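Local coordinates for UPF0201 protein MJ1564 (Methanocaldococcus jannaschii DSM 2661, PDB 2PZZ), which is of unknown function and resembles RNA-binding proteins in structure, although RNA binding itself is thought unlikely, at residues 5-10 / 103-108; 62-67 / 122-127; 81-86 / 96-101. All blocks are in the same frame, centred on the assembly; numbering follows the deposited sequence.

Contact 1. Residues 5-10 / 103-108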
ATOM      1  N   ILE A   5      10.108   4.307  17.512  1.00 32.62           N
ATOM      2  CA  ILE A   5       9.610   5.421  16.702  1.00 29.88           C
ATOM      3  C   ILE A   5       8.804   4.784  15.568  1.00 29.08           C
ATOM      4  O   ILE A   5       9.267   3.847  14.943  1.00 29.08           O
ATOM      5  CB  ILE A   5      10.750   6.242  16.061  1.00 30.65           C
ATOM      6  CG1 ILE A   5      11.818   6.597  17.105  1.00 33.48           C
ATOM      7  CG2 ILE A   5      10.169   7.496  15.425  1.00 25.85           C
ATOM      8  CD1 ILE A   5      11.295   7.301  18.343  1.00 36.72           C
ATOM      9  N   ILE A   6       7.614   5.310  15.293  1.00 29.57           N
ATOM     10  CA  ILE A   6       6.752   4.758  14.250  1.00 29.85           C
ATOM     11  C   ILE A   6       6.261   5.795  13.254  1.00 30.30           C
ATOM     12  O   ILE A   6       5.830   6.873  13.644  1.00 32.70           O
ATOM     13  CB  ILE A   6       5.509   4.083  14.878  1.00 30.38           C
ATOM     14  CG1 ILE A   6       5.963   2.904  15.723  1.00 33.83           C
ATOM     15  CG2 ILE A   6       4.546   3.626  13.813  1.00 30.17           C
ATOM     16  CD1 ILE A   6       6.871   1.969  14.979  1.00 41.30           C
ATOM     17  N   LYS A   7       6.325   5.447  11.971  1.00 28.50           N
ATOM     18  CA  LYS A   7       5.855   6.321  10.898  1.00 31.18           C
ATOM     19  C   LYS A   7       5.143   5.450   9.870  1.00 27.30           C
ATOM     20  O   LYS A   7       5.620   4.375   9.533  1.00 26.10           O
ATOM     21  CB  LYS A   7       7.040   7.040  10.237  1.00 35.32           C
ATOM     22  CG  LYS A   7       7.858   7.871  11.214  1.00 40.92           C
ATOM     23  CD  LYS A   7       9.008   8.587  10.518  1.00 47.43           C
ATOM     24  CE  LYS A   7       9.809   9.413  11.524  1.00 52.15           C
ATOM     25  NZ  LYS A   7      11.008  10.073  10.924  1.00 57.18           N
ATOM     26  N   ALA A   8       4.000   5.906   9.381  1.00 28.05           N
ATOM     27  CA  ALA A   8       3.244   5.143   8.389  1.00 28.26           C
ATOM     28  C   ALA A   8       2.515   6.119   7.501  1.00 28.65           C
ATOM     29  O   ALA A   8       1.735   6.937   7.986  1.00 29.54           O
ATOM     30  CB  ALA A   8       2.233   4.225   9.081  1.00 28.34           C
ATOM     31  N   LYS A   9       2.772   6.046   6.200  1.00 30.69           N
ATOM     32  CA  LYS A   9       2.108   6.946   5.266  1.00 33.64           C
ATOM     33  C   LYS A   9       0.671   6.462   5.095  1.00 31.63           C
ATOM     34  O   LYS A   9       0.371   5.292   5.321  1.00 32.94           O
ATOM     35  CB  LYS A   9       2.812   6.938   3.894  1.00 36.89           C
ATOM     36  CG  LYS A   9       2.494   5.714   3.018  1.00 43.12           C
ATOM     37  CD  LYS A   9       3.018   5.864   1.575  1.00 44.50           C
ATOM     38  CE  LYS A   9       4.549   5.905   1.518  1.00 49.52           C
ATOM     39  NZ  LYS A   9       5.105   5.817   0.119  1.00 50.37           N
ATOM     40  N   VAL A  10      -0.205   7.384   4.728  1.00 29.86           N
ATOM     41  CA  VAL A  10      -1.595   7.088   4.464  1.00 31.34           C
ATOM     42  C   VAL A  10      -1.811   7.629   3.063  1.00 30.22           C
ATOM     43  O   VAL A  10      -1.805   8.842   2.845  1.00 29.91           O
ATOM     44  CB  VAL A  10      -2.566   7.822   5.419  1.00 32.22           C
ATOM     45  CG1 VAL A  10      -4.012   7.631   4.921  1.00 32.01           C
ATOM     46  CG2 VAL A  10      -2.426   7.283   6.823  1.00 29.34           C
ATOM     47  N   GLY A 103       4.059   0.116   4.079  1.00 36.57           N
ATOM     48  CA  GLY A 103       4.465  -0.539   5.308  1.00 31.05           C
ATOM     49  C   GLY A 103       4.557   0.448   6.457  1.00 31.27           C
ATOM     50  O   GLY A 103       4.294   1.645   6.296  1.00 25.99           O
ATOM     51  N   ILE A 104       4.907  -0.068   7.631  1.00 30.99           N
ATOM     52  CA  ILE A 104       5.043   0.740   8.826  1.00 30.63           C
ATOM     53  C   ILE A 104       6.537   0.744   9.114  1.00 30.88           C
ATOM     54  O   ILE A 104       7.136  -0.303   9.297  1.00 31.16           O
ATOM     55  CB  ILE A 104       4.287   0.112  10.051  1.00 33.15           C
ATOM     56  CG1 ILE A 104       2.773   0.022   9.772  1.00 34.14           C
ATOM     57  CG2 ILE A 104       4.475   0.983  11.297  1.00 24.93           C
ATOM     58  CD1 ILE A 104       2.401  -1.000   8.752  1.00 43.17           C
ATOM     59  N   PHE A 105       7.138   1.927   9.126  1.00 32.61           N
ATOM     60  CA  PHE A 105       8.564   2.051   9.383  1.00 31.81           C
ATOM     61  C   PHE A 105       8.787   2.089  10.890  1.00 28.76           C
ATOM     62  O   PHE A 105       8.269   2.971  11.562  1.00 25.42           O
ATOM     63  CB  PHE A 105       9.087   3.335   8.738  1.00 35.68           C
ATOM     64  CG  PHE A 105      10.539   3.587   8.996  1.00 37.86           C
ATOM     65  CD1 PHE A 105      11.455   2.543   8.949  1.00 41.53           C
ATOM     66  CD2 PHE A 105      10.996   4.875   9.253  1.00 41.62           C
ATOM     67  CE1 PHE A 105      12.820   2.774   9.156  1.00 44.26           C
ATOM     68  CE2 PHE A 105      12.352   5.124   9.460  1.00 44.62           C
ATOM     69  CZ  PHE A 105      13.269   4.069   9.411  1.00 43.76           C
ATOM     70  N   VAL A 106       9.568   1.143  11.401  1.00 29.52           N
ATOM     71  CA  VAL A 106       9.828   1.033  12.835  1.00 31.05           C
ATOM     72  C   VAL A 106      11.288   1.146  13.268  1.00 31.47           C
ATOM     73  O   VAL A 106      12.155   0.419  12.778  1.00 28.97           O
ATOM     74  CB  VAL A 106       9.325  -0.322  13.395  1.00 29.51           C
ATOM     75  CG1 VAL A 106       9.581  -0.377  14.897  1.00 28.41           C
ATOM     76  CG2 VAL A 106       7.843  -0.522  13.078  1.00 31.81           C
ATOM     77  N   LYS A 107      11.530   2.019  14.242  1.00 33.01           N
ATOM     78  CA  LYS A 107      12.873   2.232  14.776  1.00 35.27           C
ATOM     79  C   LYS A 107      12.884   2.024  16.290  1.00 34.72           C
ATOM     80  O   LYS A 107      12.161   2.694  17.034  1.00 34.48           O
ATOM     81  CB  LYS A 107      13.334   3.655  14.452  1.00 38.31           C
ATOM     82  CG  LYS A 107      14.835   3.856  14.455  1.00 43.03           C
ATOM     83  CD  LYS A 107      15.200   5.339  14.365  1.00 47.16           C
ATOM     84  CE  LYS A 107      14.504   6.041  13.205  1.00 51.13           C
ATOM     85  NZ  LYS A 107      15.004   5.563  11.888  1.00 57.07           N
ATOM     86  N   ILE A 108      13.699   1.084  16.744  1.00 34.77           N
ATOM     87  CA  ILE A 108      13.815   0.802  18.163  1.00 35.93           C
ATOM     88  C   ILE A 108      15.134   1.390  18.658  1.00 39.23           C
ATOM     89  O   ILE A 108      16.206   0.959  18.225  1.00 39.10           O
ATOM     90  CB  ILE A 108      13.807  -0.702  18.418  1.00 35.56           C
ATOM     91  CG1 ILE A 108      12.439  -1.280  18.044  1.00 35.76           C
ATOM     92  CG2 ILE A 108      14.157  -0.979  19.872  1.00 35.14           C
ATOM     93  CD1 ILE A 108      12.394  -2.810  18.001  1.00 37.11           C
TER
HETATM   94  O   HOH W   1       5.178   4.042   5.283  1.00 50.77           O
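Ile-6 lays its CD1 methyl against both methyls of Val-106, 3.3 Å from CG2, tighter than ordinary van der Waals contact. The two residues are a non-hydrogen-bonded pair of antiparallel strands, the middle strand 3-10 and strand 104-109 of the protein's five-stranded sheet; the axes of segments 5-10 and 104-108 run at 167°. With CG1 anti to the carbonyl carbon, chi1 -64°, and a further turn at chi2, Ile-6 swings CD1 across to the neighbouring strand, where the two side chains lie side by side. Its other branch, CG2, is anti to the backbone N and crosses obliquely to meet Ile-104 CG2 at 3.6 Å. Ala-8 CB touches CG1 of the same Ile-104 more loosely. This buried apolar face is covered by helix 16-26, through Val-19 and Ile-23 on Ala-8, and by Phe-27, which packs on Ile-6 and Val-106.

Ile-5, Lys-7, Phe-105 and Lys-107 stand on the other face of the sheet, which is partly exposed. Ile-5 and Lys-107 approach through their CB atoms, 4.0 Å apart, and the lysine chain then bends at chi3 and chi4. Lys-7, extended from CB outward, passes with CD at the edge of the Phe-105 ring, whose stacking partner is Tyr-83. Lys-7 NZ lies 6.1 Å from Lys-107 NZ, and its side chain also packs on Glu-43 and Glu-45 of strand 42-48.

Two hydrogen-bonded pairs, Ile-5 with Lys-107 and Lys-7 with Phe-105, supply four backbone bonds, the shortest from Ile-5 N to Lys-107 O at 2.7 Å. Beyond Ala-8 and Ile-104 the backbones diverge, and a water links them, accepting from Lys-9 N and donating to Gly-103 O at 2.7 Å.

Contact 2. Residues 62-67 / 122-127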
ATOM      1  N   SER A  62       5.198 -17.824  15.546  1.00 37.39           N
ATOM      2  CA  SER A  62       6.381 -18.659  15.437  1.00 38.67           C
ATOM      3  C   SER A  62       7.320 -18.177  14.317  1.00 37.18           C
ATOM      4  O   SER A  62       7.781 -18.977  13.499  1.00 36.53           O
ATOM      5  CB  SER A  62       5.959 -20.119  15.188  1.00 41.31           C
ATOM      6  OG  SER A  62       7.080 -20.981  15.081  1.00 45.85           O
ATOM      7  N   ILE A  63       7.605 -16.873  14.284  1.00 36.20           N
ATOM      8  CA  ILE A  63       8.506 -16.318  13.269  1.00 35.29           C
ATOM      9  C   ILE A  63       9.704 -15.602  13.898  1.00 37.64           C
ATOM     10  O   ILE A  63      10.204 -14.600  13.372  1.00 35.47           O
ATOM     11  CB  ILE A  63       7.778 -15.329  12.324  1.00 35.57           C
ATOM     12  CG1 ILE A  63       7.147 -14.199  13.139  1.00 31.97           C
ATOM     13  CG2 ILE A  63       6.723 -16.076  11.480  1.00 33.01           C
ATOM     14  CD1 ILE A  63       6.405 -13.192  12.301  1.00 31.70           C
ATOM     15  N   LEU A  64      10.157 -16.124  15.032  1.00 37.75           N
ATOM     16  CA  LEU A  64      11.300 -15.558  15.736  1.00 39.01           C
ATOM     17  C   LEU A  64      12.564 -15.534  14.871  1.00 40.09           C
ATOM     18  O   LEU A  64      13.331 -14.566  14.890  1.00 38.60           O
ATOM     19  CB  LEU A  64      11.574 -16.371  16.999  1.00 36.17           C
ATOM     20  CG  LEU A  64      10.543 -16.234  18.120  1.00 34.78           C
ATOM     21  CD1 LEU A  64      10.929 -17.124  19.287  1.00 35.55           C
ATOM     22  CD2 LEU A  64      10.481 -14.791  18.573  1.00 33.98           C
ATOM     23  N   ASP A  65      12.770 -16.606  14.114  1.00 40.81           N
ATOM     24  CA  ASP A  65      13.945 -16.732  13.264  1.00 43.44           C
ATOM     25  C   ASP A  65      14.014 -15.633  12.226  1.00 43.93           C
ATOM     26  O   ASP A  65      15.096 -15.120  11.929  1.00 43.88           O
ATOM     27  CB  ASP A  65      13.948 -18.099  12.580  1.00 46.66           C
ATOM     28  CG  ASP A  65      12.545 -18.591  12.257  1.00 52.84           C
ATOM     29  OD1 ASP A  65      11.740 -18.776  13.203  1.00 56.64           O
ATOM     30  OD2 ASP A  65      12.244 -18.792  11.061  1.00 53.90           O
ATOM     31  N   ALA A  66      12.859 -15.270  11.676  1.00 41.31           N
ATOM     32  CA  ALA A  66      12.805 -14.229  10.664  1.00 41.54           C
ATOM     33  C   ALA A  66      13.036 -12.868  11.315  1.00 40.99           C
ATOM     34  O   ALA A  66      13.801 -12.052  10.812  1.00 42.10           O
ATOM     35  CB  ALA A  66      11.451 -14.253   9.954  1.00 40.02           C
ATOM     36  N   ALA A  67      12.366 -12.631  12.437  1.00 39.29           N
ATOM     37  CA  ALA A  67      12.494 -11.366  13.143  1.00 39.52           C
ATOM     38  C   ALA A  67      13.941 -11.099  13.552  1.00 39.08           C
ATOM     39  O   ALA A  67      14.440  -9.993  13.374  1.00 40.15           O
ATOM     40  CB  ALA A  67      11.584 -11.353  14.367  1.00 38.03           C
ATOM     41  N   ASP A 122      16.334 -10.280  23.277  1.00 41.88           N
ATOM     42  CA  ASP A 122      15.175 -10.304  24.149  1.00 42.72           C
ATOM     43  C   ASP A 122      13.873 -10.338  23.345  1.00 42.23           C
ATOM     44  O   ASP A 122      12.920 -11.029  23.717  1.00 40.76           O
ATOM     45  CB  ASP A 122      15.218  -9.066  25.044  1.00 46.47           C
ATOM     46  CG  ASP A 122      14.106  -9.039  26.056  1.00 50.30           C
ATOM     47  OD1 ASP A 122      12.959  -8.747  25.670  1.00 53.08           O
ATOM     48  OD2 ASP A 122      14.381  -9.315  27.242  1.00 55.92           O
ATOM     49  N   ILE A 123      13.842  -9.595  22.240  1.00 39.62           N
ATOM     50  CA  ILE A 123      12.658  -9.536  21.393  1.00 38.56           C
ATOM     51  C   ILE A 123      12.504 -10.782  20.527  1.00 38.70           C
ATOM     52  O   ILE A 123      11.436 -11.400  20.505  1.00 37.50           O
ATOM     53  CB  ILE A 123      12.692  -8.294  20.477  1.00 38.71           C
ATOM     54  CG1 ILE A 123      12.604  -7.027  21.335  1.00 39.74           C
ATOM     55  CG2 ILE A 123      11.526  -8.331  19.480  1.00 36.15           C
ATOM     56  CD1 ILE A 123      12.674  -5.717  20.532  1.00 36.01           C
ATOM     57  N   ALA A 124      13.572 -11.137  19.817  1.00 37.49           N
ATOM     58  CA  ALA A 124      13.582 -12.294  18.934  1.00 37.58           C
ATOM     59  C   ALA A 124      14.758 -13.210  19.271  1.00 38.94           C
ATOM     60  O   ALA A 124      15.812 -13.155  18.631  1.00 38.02           O
ATOM     61  CB  ALA A 124      13.664 -11.836  17.468  1.00 35.91           C
ATOM     62  N   PRO A 125      14.587 -14.068  20.292  1.00 40.37           N
ATOM     63  CA  PRO A 125      15.603 -15.018  20.749  1.00 41.88           C
ATOM     64  C   PRO A 125      15.805 -16.151  19.752  1.00 44.19           C
ATOM     65  O   PRO A 125      14.851 -16.581  19.090  1.00 43.65           O
ATOM     66  CB  PRO A 125      15.018 -15.556  22.057  1.00 39.67           C
ATOM     67  CG  PRO A 125      14.021 -14.525  22.466  1.00 40.40           C
ATOM     68  CD  PRO A 125      13.411 -14.114  21.175  1.00 39.78           C
ATOM     69  N   ARG A 126      17.037 -16.645  19.660  1.00 45.85           N
ATOM     70  CA  ARG A 126      17.329 -17.758  18.771  1.00 50.02           C
ATOM     71  C   ARG A 126      16.494 -18.955  19.213  1.00 51.58           C
ATOM     72  O   ARG A 126      15.915 -18.942  20.304  1.00 51.20           O
ATOM     73  CB  ARG A 126      18.815 -18.127  18.838  1.00 52.89           C
ATOM     74  CG  ARG A 126      19.735 -17.048  18.304  1.00 54.77           C
ATOM     75  CD  ARG A 126      21.142 -17.571  18.080  1.00 58.98           C
ATOM     76  NE  ARG A 126      21.960 -16.602  17.350  1.00 62.02           N
ATOM     77  CZ  ARG A 126      21.618 -16.055  16.185  1.00 63.34           C
ATOM     78  NH1 ARG A 126      20.468 -16.373  15.603  1.00 63.72           N
ATOM     79  NH2 ARG A 126      22.422 -15.177  15.603  1.00 64.30           N
ATOM     80  N   THR A 127      16.418 -19.977  18.362  1.00 53.08           N
ATOM     81  CA  THR A 127      15.665 -21.188  18.690  1.00 56.71           C
ATOM     82  C   THR A 127      16.323 -22.432  18.099  1.00 58.77           C
ATOM     83  O   THR A 127      17.219 -22.346  17.253  1.00 59.13           O
ATOM     84  CB  THR A 127      14.199 -21.144  18.172  1.00 56.40           C
ATOM     85  OG1 THR A 127      14.190 -21.152  16.739  1.00 56.69           O
ATOM     86  CG2 THR A 127      13.483 -19.900  18.674  1.00 56.67           C
TER
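Leu-64, in the first turn of helix 64-73, points its side chain at the chain leaving helix 116-123 and divides its two methyls between Pro-125 and Thr-127. CG lies anti to the carbonyl carbon, chi1 -70°, and CD1 is anti to CA, chi2 179°. CD2 crosses Pro-125 obliquely and reaches the ring at CD, 4.0 Å away, while also lying near Ala-124 CA. CD1 turns to Thr-127, whose side chain stands at about a right angle to the leucine, and meets its CG2 at 3.8 Å. This threonine methyl lies anti to the carbonyl carbon and beside the backbone N, while OG1 takes the crowded position between those two, chi1 66°.

One helical turn on, Ala-67 faces Ala-124 methyl to methyl, CB to CB 3.8 Å. Ala-124 CB also rests on the carbonyl oxygen of Leu-64, so that small side chains bring the two backbones close, with Leu-64 CA and Ala-124 CA 5.1 Å apart. No hydrogen bond joins the segments; this is apolar packing of a helix start, with Ile-63 at its N-cap position, against a helix exit, since Ala-124 is the first residue to leave helical geometry. An alanine in place of Leu-64 would remove both methyls and would probably loosen the hold on Pro-125 and Thr-127.

Leu-64 also packs on Leu-58 of helix 52-60 and on Ile-132 of the C-terminal loop, which touches Pro-125 as well. Arginines tie the exit at its carbonyls: Arg-59 of helix 52-60 bonds to Ile-123 O, and Arg-68 of helix 64-73 to Ala-124 O. The contact thus draws helices 52-60, 64-73 and 116-123 together, and Phe-96, from the loop before strand 104-109, packs on Ala-67.

Contact 3. Residues 81-86 / 96-101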
ATOM      1  N   LYS A  81      16.180  -0.912  12.784  1.00 39.00           N
ATOM      2  CA  LYS A  81      14.974  -0.462  12.106  1.00 37.09           C
ATOM      3  C   LYS A  81      14.502  -1.545  11.155  1.00 33.93           C
ATOM      4  O   LYS A  81      15.254  -2.461  10.830  1.00 32.42           O
ATOM      5  CB  LYS A  81      15.258   0.829  11.340  1.00 38.85           C
ATOM      6  CG  LYS A  81      16.344   0.692  10.294  1.00 44.34           C
ATOM      7  CD  LYS A  81      16.845   2.058   9.830  1.00 48.34           C
ATOM      8  CE  LYS A  81      17.939   1.914   8.774  1.00 51.11           C
ATOM      9  NZ  LYS A  81      18.591   3.225   8.463  1.00 53.59           N
ATOM     10  N   PHE A  82      13.245  -1.448  10.740  1.00 33.12           N
ATOM     11  CA  PHE A  82      12.652  -2.419   9.831  1.00 31.76           C
ATOM     12  C   PHE A  82      11.260  -1.938   9.491  1.00 30.67           C
ATOM     13  O   PHE A  82      10.762  -0.965  10.067  1.00 30.53           O
ATOM     14  CB  PHE A  82      12.593  -3.800  10.500  1.00 32.33           C
ATOM     15  CG  PHE A  82      11.831  -3.807  11.799  1.00 35.18           C
ATOM     16  CD1 PHE A  82      10.450  -4.016  11.814  1.00 33.24           C
ATOM     17  CD2 PHE A  82      12.487  -3.564  13.006  1.00 35.36           C
ATOM     18  CE1 PHE A  82       9.728  -3.983  13.010  1.00 34.48           C
ATOM     19  CE2 PHE A  82      11.771  -3.527  14.216  1.00 36.52           C
ATOM     20  CZ  PHE A  82      10.388  -3.737  14.216  1.00 35.00           C
ATOM     21  N   TYR A  83      10.634  -2.623   8.549  1.00 31.58           N
ATOM     22  CA  TYR A  83       9.295  -2.273   8.115  1.00 32.62           C
ATOM     23  C   TYR A  83       8.340  -3.405   8.434  1.00 31.48           C
ATOM     24  O   TYR A  83       8.761  -4.541   8.596  1.00 30.64           O
ATOM     25  CB  TYR A  83       9.276  -2.014   6.610  1.00 35.70           C
ATOM     26  CG  TYR A  83       9.916  -0.708   6.208  1.00 37.80           C
ATOM     27  CD1 TYR A  83      11.302  -0.580   6.116  1.00 40.12           C
ATOM     28  CD2 TYR A  83       9.134   0.407   5.936  1.00 39.85           C
ATOM     29  CE1 TYR A  83      11.889   0.635   5.758  1.00 40.77           C
ATOM     30  CE2 TYR A  83       9.707   1.623   5.577  1.00 42.70           C
ATOM     31  CZ  TYR A  83      11.083   1.727   5.490  1.00 41.62           C
ATOM     32  OH  TYR A  83      11.639   2.928   5.127  1.00 44.23           O
ATOM     33  N   LEU A  84       7.058  -3.081   8.556  1.00 31.36           N
ATOM     34  CA  LEU A  84       6.039  -4.088   8.821  1.00 31.87           C
ATOM     35  C   LEU A  84       5.008  -3.956   7.722  1.00 31.87           C
ATOM     36  O   LEU A  84       4.686  -2.838   7.280  1.00 30.54           O
ATOM     37  CB  LEU A  84       5.368  -3.867  10.176  1.00 30.60           C
ATOM     38  CG  LEU A  84       6.231  -4.122  11.413  1.00 34.77           C
ATOM     39  CD1 LEU A  84       5.407  -3.878  12.674  1.00 35.72           C
ATOM     40  CD2 LEU A  84       6.758  -5.546  11.386  1.00 36.74           C
ATOM     41  N   ASN A  85       4.495  -5.091   7.267  1.00 31.19           N
ATOM     42  CA  ASN A  85       3.484  -5.065   6.224  1.00 30.58           C
ATOM     43  C   ASN A  85       2.241  -4.438   6.841  1.00 31.45           C
ATOM     44  O   ASN A  85       1.776  -4.856   7.902  1.00 32.14           O
ATOM     45  CB  ASN A  85       3.172  -6.474   5.756  1.00 32.05           C
ATOM     46  CG  ASN A  85       2.204  -6.483   4.606  1.00 33.50           C
ATOM     47  OD1 ASN A  85       1.120  -5.883   4.678  1.00 30.91           O
ATOM     48  ND2 ASN A  85       2.588  -7.148   3.525  1.00 36.04           N
ATOM     49  N   LYS A  86       1.712  -3.426   6.176  1.00 32.70           N
ATOM     50  CA  LYS A  86       0.549  -2.701   6.657  1.00 32.75           C
ATOM     51  C   LYS A  86      -0.738  -3.526   6.590  1.00 33.89           C
ATOM     52  O   LYS A  86      -1.618  -3.381   7.450  1.00 32.87           O
ATOM     53  CB  LYS A  86       0.416  -1.406   5.840  1.00 33.27           C
ATOM     54  CG  LYS A  86      -0.319  -0.285   6.518  1.00 38.29           C
ATOM     55  CD  LYS A  86       0.236   1.088   6.111  1.00 34.52           C
ATOM     56  CE  LYS A  86       0.285   1.274   4.608  1.00 35.41           C
ATOM     57  NZ  LYS A  86       0.334   2.718   4.215  1.00 33.89           N
ATOM     58  N   PHE A  96       7.309  -8.831   7.753  1.00 36.97           N
ATOM     59  CA  PHE A  96       8.382  -7.891   7.431  1.00 40.43           C
ATOM     60  C   PHE A  96       8.550  -7.359   5.997  1.00 44.56           C
ATOM     61  O   PHE A  96       9.458  -6.569   5.729  1.00 46.93           O
ATOM     62  CB  PHE A  96       9.698  -8.487   7.921  1.00 36.18           C
ATOM     63  CG  PHE A  96       9.734  -8.694   9.401  1.00 35.00           C
ATOM     64  CD1 PHE A  96       9.725  -7.598  10.270  1.00 33.95           C
ATOM     65  CD2 PHE A  96       9.736  -9.977   9.938  1.00 32.48           C
ATOM     66  CE1 PHE A  96       9.714  -7.782  11.659  1.00 30.64           C
ATOM     67  CE2 PHE A  96       9.727 -10.164  11.317  1.00 31.00           C
ATOM     68  CZ  PHE A  96       9.716  -9.061  12.177  1.00 31.47           C
ATOM     69  N   ASP A  97       7.689  -7.766   5.077  1.00 48.34           N
ATOM     70  CA  ASP A  97       7.783  -7.272   3.704  1.00 53.55           C
ATOM     71  C   ASP A  97       6.965  -5.984   3.568  1.00 54.09           C
ATOM     72  O   ASP A  97       5.853  -5.899   4.087  1.00 55.37           O
ATOM     73  CB  ASP A  97       7.242  -8.325   2.743  1.00 57.28           C
ATOM     74  CG  ASP A  97       5.795  -8.660   3.021  1.00 60.78           C
ATOM     75  OD1 ASP A  97       5.454  -8.817   4.211  1.00 61.68           O
ATOM     76  OD2 ASP A  97       5.005  -8.768   2.058  1.00 64.85           O
ATOM     77  N   ILE A  98       7.510  -4.977   2.890  1.00 53.35           N
ATOM     78  CA  ILE A  98       6.777  -3.729   2.711  1.00 53.11           C
ATOM     79  C   ILE A  98       5.629  -3.989   1.739  1.00 51.80           C
ATOM     80  O   ILE A  98       5.849  -4.493   0.636  1.00 52.72           O
ATOM     81  CB  ILE A  98       7.664  -2.589   2.107  1.00 54.80           C
ATOM     82  CG1 ILE A  98       8.805  -2.215   3.059  1.00 54.33           C
ATOM     83  CG2 ILE A  98       6.815  -1.359   1.835  1.00 53.16           C
ATOM     84  CD1 ILE A  98      10.018  -3.108   2.944  1.00 57.14           C
ATOM     85  N   ASP A  99       4.408  -3.660   2.145  1.00 50.35           N
ATOM     86  CA  ASP A  99       3.258  -3.861   1.270  1.00 48.75           C
ATOM     87  C   ASP A  99       3.243  -2.785   0.186  1.00 48.90           C
ATOM     88  O   ASP A  99       4.037  -1.838   0.223  1.00 48.42           O
ATOM     89  CB  ASP A  99       1.947  -3.807   2.063  1.00 46.18           C
ATOM     90  CG  ASP A  99       1.744  -2.480   2.762  1.00 43.45           C
ATOM     91  OD1 ASP A  99       2.467  -2.215   3.748  1.00 38.28           O
ATOM     92  OD2 ASP A  99       0.866  -1.705   2.321  1.00 42.24           O
ATOM     93  N   THR A 100       2.338  -2.939  -0.777  1.00 48.27           N
ATOM     94  CA  THR A 100       2.210  -1.990  -1.881  1.00 47.73           C
ATOM     95  C   THR A 100       1.986  -0.563  -1.381  1.00 46.93           C
ATOM     96  O   THR A 100       2.282   0.410  -2.085  1.00 45.89           O
ATOM     97  CB  THR A 100       1.018  -2.362  -2.799  1.00 48.92           C
ATOM     98  OG1 THR A 100       1.201  -3.686  -3.320  1.00 51.10           O
ATOM     99  CG2 THR A 100       0.909  -1.388  -3.952  1.00 48.08           C
ATOM    100  N   HIS A 101       1.461  -0.437  -0.165  1.00 45.35           N
ATOM    101  CA  HIS A 101       1.178   0.883   0.380  1.00 43.26           C
ATOM    102  C   HIS A 101       2.202   1.512   1.330  1.00 39.79           C
ATOM    103  O   HIS A 101       1.888   2.473   2.021  1.00 38.64           O
ATOM    104  CB  HIS A 101      -0.223   0.882   1.001  1.00 46.18           C
ATOM    105  CG  HIS A 101      -1.321   0.812  -0.016  1.00 48.90           C
ATOM    106  ND1 HIS A 101      -1.312  -0.090  -1.057  1.00 51.38           N
ATOM    107  CD2 HIS A 101      -2.449   1.542  -0.163  1.00 51.38           C
ATOM    108  CE1 HIS A 101      -2.386   0.089  -1.806  1.00 51.18           C
ATOM    109  NE2 HIS A 101      -3.093   1.073  -1.284  1.00 50.63           N
TER
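Phe-96 and Asn-85 bury the most surface where the end of edge strand 79-84 meets the loop that returns to strand 104-109. The edge of the Phe-96 ring is directed at the face of Phe-82 in an offset edge-to-face pair, planes at 82° and centroids 5.7 Å apart. Its CE1 also touches Leu-84 CD2 at 3.7 Å, and Val-70 of helix 64-73 packs on the ring. Tyr-83, next in buried area, rests its CB on Ile-98 CG1 at 3.6 Å.

Asn-85, CG anti to the backbone N, lies alongside Asp-97, its ND2 making only weak bonds to the carboxylate. Its OD1 is the stronger anchor, capping helix 86-90 at the backbone N of Gln-87 and Ala-88.

Asp-99 OD1 accepts from Lys-86 N at 2.8 Å, and OD2 closes an Asx turn to His-101 N. Both donors lie well above the carboxylate plane. Lys-86 NZ binds His-101 O at 2.7 Å and is also hydrogen-bonded to Lys-9 O and salt-bridged to Glu-14 OE1. Two backbone N-H groups and a lysine 4.8 Å away, NZ to Asp-99 OD2, would probably keep this buried carboxylate ionised.

Overall arrangement
From the N terminus, segments 5-10 and 103-108, 93 residues apart at their closest ends, meet in contact 1, which closes that long loop at the middle of the sheet. Contact 2 begins within it, at the start of helix 64-73, but closes only at the end of helix 116-123, so the two loops cross. Contact 3 is a short closure, 81-86 to 96-101, contained in both. Backbone bonds between Val-106 and Phe-82 and between Ile-104 and Leu-84 place contacts 1 and 3 on neighbouring strands. Phe-96 of contact 3 packs on Ala-67 of contact 2, and Ile-108 meets Ile-123, tying the sheet to the helices beside it.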